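Side-chain contacts in beta-ketoacyl-[acyl-carrier-protein] synthase FabY (Pseudomonas aeruginosa, PDB 4CW4), which catalyses the condensation of acetyl-CoA with malonyl-ACP to give acetoacetyl-ACP, the primer of fatty acid synthesis: residues 79-82 against 83-86; 39-42 against 43-47. All coordinates share one frame; numbering follows the deposited sequence.

Contact 1: 79-82 against 83-86. With SO4 (sulfate ion), chain B.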
ATOM      1  N   ARG A  79     -14.317 -24.042  34.740  1.00 18.75           N
ATOM      2  CA  ARG A  79     -15.113 -25.256  34.756  1.00 19.69           C
ATOM      3  C   ARG A  79     -16.300 -25.154  33.798  1.00 18.64           C
ATOM      4  O   ARG A  79     -16.541 -26.047  32.985  1.00 20.40           O
ATOM      5  CB  ARG A  79     -15.615 -25.517  36.185  1.00 20.39           C
ATOM      6  CG  ARG A  79     -16.815 -26.446  36.277  1.00 39.34           C
ATOM      7  CD  ARG A  79     -17.465 -26.328  37.632  1.00 42.63           C
ATOM      8  NE  ARG A  79     -18.879 -25.977  37.495  1.00 70.26           N
ATOM      9  CZ  ARG A  79     -19.371 -24.740  37.541  1.00 59.48           C
ATOM     10  NH1 ARG A  79     -18.572 -23.693  37.717  1.00 29.04           N
ATOM     11  NH2 ARG A  79     -20.679 -24.550  37.411  1.00 67.47           N
ATOM     12  N   ARG A  80     -17.034 -24.058  33.903  1.00 18.52           N
ATOM     13  CA  ARG A  80     -18.312 -23.907  33.228  1.00 20.29           C
ATOM     14  C   ARG A  80     -18.209 -23.530  31.747  1.00 20.60           C
ATOM     15  O   ARG A  80     -19.032 -23.971  30.946  1.00 21.96           O
ATOM     16  CB  ARG A  80     -19.124 -22.847  33.963  1.00 23.86           C
ATOM     17  CG  ARG A  80     -20.580 -22.754  33.575  1.00 26.23           C
ATOM     18  CD  ARG A  80     -21.343 -22.051  34.676  1.00 28.25           C
ATOM     19  NE  ARG A  80     -22.723 -21.765  34.305  1.00 30.88           N
ATOM     20  CZ  ARG A  80     -23.709 -21.577  35.177  1.00 32.27           C
ATOM     21  NH1 ARG A  80     -23.481 -21.661  36.484  1.00 33.04           N
ATOM     22  NH2 ARG A  80     -24.933 -21.320  34.740  1.00 32.85           N
ATOM     23  N   TYR A  81     -17.210 -22.725  31.397  1.00 19.10           N
ATOM     24  CA  TYR A  81     -17.161 -22.123  30.066  1.00 18.05           C
ATOM     25  C   TYR A  81     -15.940 -22.487  29.222  1.00 16.26           C
ATOM     26  O   TYR A  81     -15.911 -22.147  28.050  1.00 16.18           O
ATOM     27  CB  TYR A  81     -17.227 -20.587  30.162  1.00 19.73           C
ATOM     28  CG  TYR A  81     -18.467 -20.059  30.846  1.00 21.64           C
ATOM     29  CD1 TYR A  81     -19.638 -19.852  30.139  1.00 22.71           C
ATOM     30  CD2 TYR A  81     -18.465 -19.766  32.201  1.00 22.74           C
ATOM     31  CE1 TYR A  81     -20.788 -19.371  30.773  1.00 24.33           C
ATOM     32  CE2 TYR A  81     -19.589 -19.289  32.829  1.00 24.29           C
ATOM     33  CZ  TYR A  81     -20.749 -19.099  32.114  1.00 25.04           C
ATOM     34  OH  TYR A  81     -21.867 -18.621  32.751  1.00 26.55           O
ATOM     35  N   ALA A  82     -14.938 -23.169  29.783  1.00 15.68           N
ATOM     36  CA  ALA A  82     -13.702 -23.395  29.008  1.00 14.55           C
ATOM     37  C   ALA A  82     -13.979 -24.087  27.670  1.00 14.77           C
ATOM     38  O   ALA A  82     -13.449 -23.687  26.638  1.00 14.97           O
ATOM     39  CB  ALA A  82     -12.686 -24.167  29.786  1.00 15.49           C
ATOM     40  N   GLU A  83     -14.811 -25.121  27.679  1.00 15.94           N
ATOM     41  CA  GLU A  83     -15.096 -25.837  26.448  1.00 18.21           C
ATOM     42  C   GLU A  83     -15.678 -24.895  25.378  1.00 16.68           C
ATOM     43  O   GLU A  83     -15.260 -24.915  24.228  1.00 16.24           O
ATOM     44  CB  GLU A  83     -16.049 -27.008  26.730  1.00 21.62           C
ATOM     45  CG  GLU A  83     -16.351 -27.865  25.509  1.00 26.93           C
ATOM     46  CD  GLU A  83     -17.352 -28.992  25.758  1.00 31.66           C
ATOM     47  OE1 GLU A  83     -17.767 -29.234  26.918  1.00 33.71           O
ATOM     48  OE2 GLU A  83     -17.732 -29.646  24.765  1.00 33.22           O
ATOM     49  N   ARG A  84     -16.652 -24.071  25.747  1.00 16.54           N
ATOM     50  CA  ARG A  84     -17.226 -23.106  24.795  1.00 16.26           C
ATOM     51  C   ARG A  84     -16.223 -22.058  24.325  1.00 15.50           C
ATOM     52  O   ARG A  84     -16.197 -21.707  23.150  1.00 16.03           O
ATOM     53  CB  ARG A  84     -18.433 -22.398  25.413  1.00 18.24           C
ATOM     54  CG  ARG A  84     -19.725 -23.214  25.352  1.00 19.75           C
ATOM     55  CD  ARG A  84     -20.840 -22.540  26.106  1.00 21.81           C
ATOM     56  NE  ARG A  84     -20.730 -22.789  27.535  1.00 23.66           N
ATOM     57  CZ  ARG A  84     -21.612 -22.358  28.437  1.00 25.92           C
ATOM     58  NH1 ARG A  84     -22.659 -21.637  28.047  1.00 27.04           N
ATOM     59  NH2 ARG A  84     -21.449 -22.649  29.725  1.00 26.37           N
ATOM     60  N   ILE A  85     -15.429 -21.541  25.258  1.00 13.68           N
ATOM     61  CA  ILE A  85     -14.425 -20.537  24.925  1.00 12.50           C
ATOM     62  C   ILE A  85     -13.445 -21.127  23.924  1.00 12.51           C
ATOM     63  O   ILE A  85     -13.139 -20.504  22.903  1.00 13.22           O
ATOM     64  CB  ILE A  85     -13.689 -20.044  26.180  1.00 13.78           C
ATOM     65  CG1 ILE A  85     -14.657 -19.265  27.084  1.00 14.85           C
ATOM     66  CG2 ILE A  85     -12.499 -19.174  25.787  1.00 13.63           C
ATOM     67  CD1 ILE A  85     -14.179 -19.073  28.544  1.00 15.42           C
ATOM     68  N   PHE A  86     -12.998 -22.354  24.169  1.00 12.78           N
ATOM     69  CA  PHE A  86     -12.016 -22.967  23.292  1.00 12.51           C
ATOM     70  C   PHE A  86     -12.583 -23.211  21.907  1.00 14.42           C
ATOM     71  O   PHE A  86     -11.898 -22.992  20.910  1.00 14.18           O
ATOM     72  CB  PHE A  86     -11.504 -24.286  23.864  1.00 12.86           C
ATOM     73  CG  PHE A  86     -10.705 -24.148  25.159  1.00 15.07           C
ATOM     74  CD1 PHE A  86     -10.064 -22.979  25.492  1.00 15.13           C
ATOM     75  CD2 PHE A  86     -10.607 -25.214  26.019  1.00 15.98           C
ATOM     76  CE1 PHE A  86      -9.340 -22.870  26.658  1.00 15.81           C
ATOM     77  CE2 PHE A  86      -9.892 -25.124  27.195  1.00 16.92           C
ATOM     78  CZ  PHE A  86      -9.262 -23.952  27.521  1.00 15.63           C
TER
HETATM   79  S   SO4 B1635     -24.562 -20.293  31.073  1.00 49.36           S
HETATM   80  O1  SO4 B1635     -25.781 -20.811  31.693  1.00 49.34           O
HETATM   81  O2  SO4 B1635     -24.341 -18.918  31.519  1.00 49.28           O
HETATM   82  O3  SO4 B1635     -23.424 -21.129  31.460  1.00 49.04           O
HETATM   83  O4  SO4 B1635     -24.723 -20.302  29.619  1.00 49.28           O
HETATM   84  O   HOH W   1     -16.630 -26.054  30.111  1.00 22.15           O
HETATM   85  O   HOH W   2     -18.434 -24.672  28.159  1.00 18.06           O
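Arg-80, Tyr-81 and Arg-84 hold a sulfate ion on one turn of the helix 74-87, where the helix is kinked. The sulfate probably comes from the crystallisation liquor. Arg-84 grips it with two nitrogens: NH1 donates to sulfate O4 at 2.9 Å and NH2 to O3 at 3.0 Å. Arg-80 does likewise, with NE on O3 at 3.0 Å and NH2 on O1. Tyr-81 OH adds a bond of 2.8 Å to O2, and Glu-67 N also binds the ion. The Arg-80 and Arg-84 side chains lie side by side, pointing the same way, with guanidinium planes 21° apart. Arg-84 reaches the anion because its chain bends at chi3 (-80°). Its NH2 also donates to Arg-80 O at 3.0 Å, from above the carbonyl plane. Tyr-81 CD1 lies over one face of the Arg-84 guanidinium. At the kink, water 2 takes N-H bonds from Arg-84 N and NE and donates to Arg-80 O. Water 1 joins Arg-79 O to Glu-83 N. The two waters stand in for the direct helix bonds between these backbone atoms. One turn on, a face of the Phe-86 ring lies over Ala-82 O, with Phe-86 CG 3.2 Å from that oxygen. A salt bridge ties Arg-80 to Asp-68, Tyr-81 packs on Leu-72 of strand 71-72, and Ile-85 packs against helix 40-53.

Contact 2: 39-42 against 43-47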
ATOM      1  N   ASP A  39      -0.071 -21.636  34.440  1.00 16.98           N
ATOM      2  CA  ASP A  39      -0.553 -21.952  35.776  1.00 18.87           C
ATOM      3  C   ASP A  39      -2.013 -21.543  35.841  1.00 18.04           C
ATOM      4  O   ASP A  39      -2.478 -20.755  35.009  1.00 16.86           O
ATOM      5  CB  ASP A  39       0.237 -21.204  36.837  1.00 19.64           C
ATOM      6  CG  ASP A  39       0.057 -19.709  36.730  1.00 20.56           C
ATOM      7  OD1 ASP A  39      -0.904 -19.168  37.319  1.00 20.20           O
ATOM      8  OD2 ASP A  39       0.877 -19.089  36.037  1.00 21.63           O
ATOM      9  N   PRO A  40      -2.750 -22.073  36.809  1.00 19.06           N
ATOM     10  CA  PRO A  40      -4.186 -21.806  36.876  1.00 18.45           C
ATOM     11  C   PRO A  40      -4.577 -20.349  37.058  1.00 16.93           C
ATOM     12  O   PRO A  40      -5.636 -19.981  36.553  1.00 17.13           O
ATOM     13  CB  PRO A  40      -4.629 -22.620  38.107  1.00 19.99           C
ATOM     14  CG  PRO A  40      -3.683 -23.752  38.122  1.00 21.27           C
ATOM     15  CD  PRO A  40      -2.360 -23.158  37.734  1.00 21.09           C
ATOM     16  N   GLN A  41      -3.788 -19.522  37.739  1.00 16.24           N
ATOM     17  CA  GLN A  41      -4.236 -18.150  37.936  1.00 15.11           C
ATOM     18  C   GLN A  41      -4.188 -17.418  36.597  1.00 14.39           C
ATOM     19  O   GLN A  41      -5.109 -16.689  36.246  1.00 14.90           O
ATOM     20  CB  GLN A  41      -3.401 -17.408  38.982  1.00 14.79           C
ATOM     21  CG  GLN A  41      -4.003 -16.059  39.336  1.00 15.64           C
ATOM     22  CD  GLN A  41      -3.552 -14.939  38.403  1.00 16.43           C
ATOM     23  OE1 GLN A  41      -2.593 -15.086  37.663  1.00 15.63           O
ATOM     24  NE2 GLN A  41      -4.244 -13.813  38.451  1.00 18.74           N
ATOM     25  N   ALA A  42      -3.104 -17.607  35.858  1.00 13.30           N
ATOM     26  CA  ALA A  42      -2.948 -16.949  34.546  1.00 12.70           C
ATOM     27  C   ALA A  42      -3.975 -17.450  33.542  1.00 12.46           C
ATOM     28  O   ALA A  42      -4.533 -16.662  32.783  1.00 12.00           O
ATOM     29  CB  ALA A  42      -1.563 -17.160  34.000  1.00 13.07           C
ATOM     30  N   ARG A  43      -4.221 -18.758  33.555  1.00 11.97           N
ATOM     31  CA  ARG A  43      -5.207 -19.367  32.665  1.00 12.82           C
ATOM     32  C   ARG A  43      -6.602 -18.869  33.000  1.00 12.86           C
ATOM     33  O   ARG A  43      -7.344 -18.472  32.111  1.00 13.81           O
ATOM     34  CB  ARG A  43      -5.152 -20.899  32.730  1.00 14.42           C
ATOM     35  CG  ARG A  43      -6.368 -21.588  32.111  1.00 14.30           C
ATOM     36  CD  ARG A  43      -6.167 -23.070  31.846  1.00 15.83           C
ATOM     37  NE  ARG A  43      -5.893 -23.760  33.102  1.00 16.63           N
ATOM     38  CZ  ARG A  43      -4.700 -24.219  33.472  1.00 18.52           C
ATOM     39  NH1 ARG A  43      -3.635 -24.130  32.678  1.00 18.45           N
ATOM     40  NH2 ARG A  43      -4.570 -24.793  34.655  1.00 19.34           N
ATOM     41  N   GLN A  44      -6.961 -18.879  34.280  1.00 13.57           N
ATOM     42  CA  GLN A  44      -8.313 -18.514  34.671  1.00 14.86           C
ATOM     43  C   GLN A  44      -8.561 -17.029  34.434  1.00 13.82           C
ATOM     44  O   GLN A  44      -9.660 -16.620  34.067  1.00 15.24           O
ATOM     45  CB  GLN A  44      -8.567 -18.915  36.124  1.00 16.86           C
ATOM     46  CG  GLN A  44      -8.671 -20.427  36.272  1.00 18.56           C
ATOM     47  CD  GLN A  44      -8.457 -20.939  37.696  1.00 20.73           C
ATOM     48  OE1 GLN A  44      -8.272 -20.176  38.655  1.00 21.78           O
ATOM     49  NE2 GLN A  44      -8.469 -22.250  37.829  1.00 21.68           N
ATOM     50  N   GLU A  45      -7.537 -16.209  34.616  1.00 13.00           N
ATOM     51  CA  GLU A  45      -7.666 -14.787  34.335  1.00 12.13           C
ATOM     52  C   GLU A  45      -7.938 -14.551  32.844  1.00 11.79           C
ATOM     53  O   GLU A  45      -8.827 -13.786  32.470  1.00 12.68           O
ATOM     54  CB  GLU A  45      -6.389 -14.046  34.729  1.00 12.73           C
ATOM     55  CG  GLU A  45      -6.511 -12.547  34.542  1.00 13.85           C
ATOM     56  CD  GLU A  45      -5.229 -11.820  34.856  1.00 14.66           C
ATOM     57  OE1 GLU A  45      -4.189 -12.101  34.199  1.00 15.08           O
ATOM     58  OE2 GLU A  45      -5.266 -10.967  35.767  1.00 17.46           O
ATOM     59  N   THR A  46      -7.163 -15.195  31.984  1.00 11.35           N
ATOM     60  CA  THR A  46      -7.371 -15.052  30.542  1.00 11.51           C
ATOM     61  C   THR A  46      -8.730 -15.582  30.110  1.00 11.71           C
ATOM     62  O   THR A  46      -9.405 -14.941  29.316  1.00 11.60           O
ATOM     63  CB  THR A  46      -6.247 -15.732  29.773  1.00 11.22           C
ATOM     64  OG1 THR A  46      -5.026 -15.014  30.004  1.00 10.63           O
ATOM     65  CG2 THR A  46      -6.537 -15.754  28.279  1.00 11.69           C
ATOM     66  N   LEU A  47      -9.122 -16.742  30.622  1.00 10.94           N
ATOM     67  CA  LEU A  47     -10.450 -17.292  30.341  1.00 12.21           C
ATOM     68  C   LEU A  47     -11.582 -16.377  30.789  1.00 12.49           C
ATOM     69  O   LEU A  47     -12.558 -16.196  30.059  1.00 13.53           O
ATOM     70  CB  LEU A  47     -10.624 -18.694  30.937  1.00 13.15           C
ATOM     71  CG  LEU A  47      -9.787 -19.825  30.329  1.00 14.49           C
ATOM     72  CD1 LEU A  47     -10.035 -21.155  31.063  1.00 14.49           C
ATOM     73  CD2 LEU A  47     -10.024 -19.987  28.843  1.00 16.60           C
TER
HETATM   74  O   HOH W   3      -1.986 -13.434  35.398  1.00 15.99           O
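Gln-44 packs tightly over the carbonyl of Pro-40 in the first turns of helix 40-53. Its CB and CG both lie 3.1 Å from Pro-40 O, which also accepts from Gln-44 N at 2.9 Å. The side chain then runs on extended, and NE2 leaves the turn to bond Glu-78 on helix 74-87. Arg-43 folds back along the helix start. A bend at chi3 (61°) swings its guanidinium round so that one face lies over Pro-40 CA and Asp-39 O. Arg-43 NH2 comes to 3.7 Å from Pro-40 CG. The charged end is held from outside the turn: NE pairs with Glu-78, and NH1 donates to Ile-35 O. On the inner side, Thr-46 is buried. Its N bonds Ala-42 O at 3.1 Å, and its OG1 is hydrogen-bonded to His-28. The side of the exposed Gln-41 and the partly exposed Glu-45 is looser. These side chains run side by side, yet Gln-41 NE2 and Glu-45 OE2 stay 4.0 Å apart. Water 3 links them instead, donating to Gln-41 OE1 at 2.9 Å and to Glu-45 OE1 at 2.8 Å. Arg-31 forms a salt bridge with that same Glu-45 oxygen. Ahead of the helix, Asp-39 OD1 accepts from Ala-42 N at 3.1 Å and weakly from Gln-41 N. This is an N-cap: the Asp-39 carboxylate caps the first turn of the alpha-helix, which starts with Pro-40.

Overall arrangement
From the N terminus, the chain passes helix 28-33 and reaches contact 2 at the start of helix 40-53. It then runs through the short strands 58-60, 63-65 and 71-72 to contact 1, late in helix 74-87. Each contact is local and closes no long loop. They follow in series, neither nested nor crossed. Their centres are about 12 Å apart, and they meet where the two helices pack. Leu-47 of contact 2 touches Ala-82, Ile-85 and Phe-86 of contact 1. Together they join both helices to helix 28-33, strand 71-72 and helix 565-590, away from the probable active-site residues.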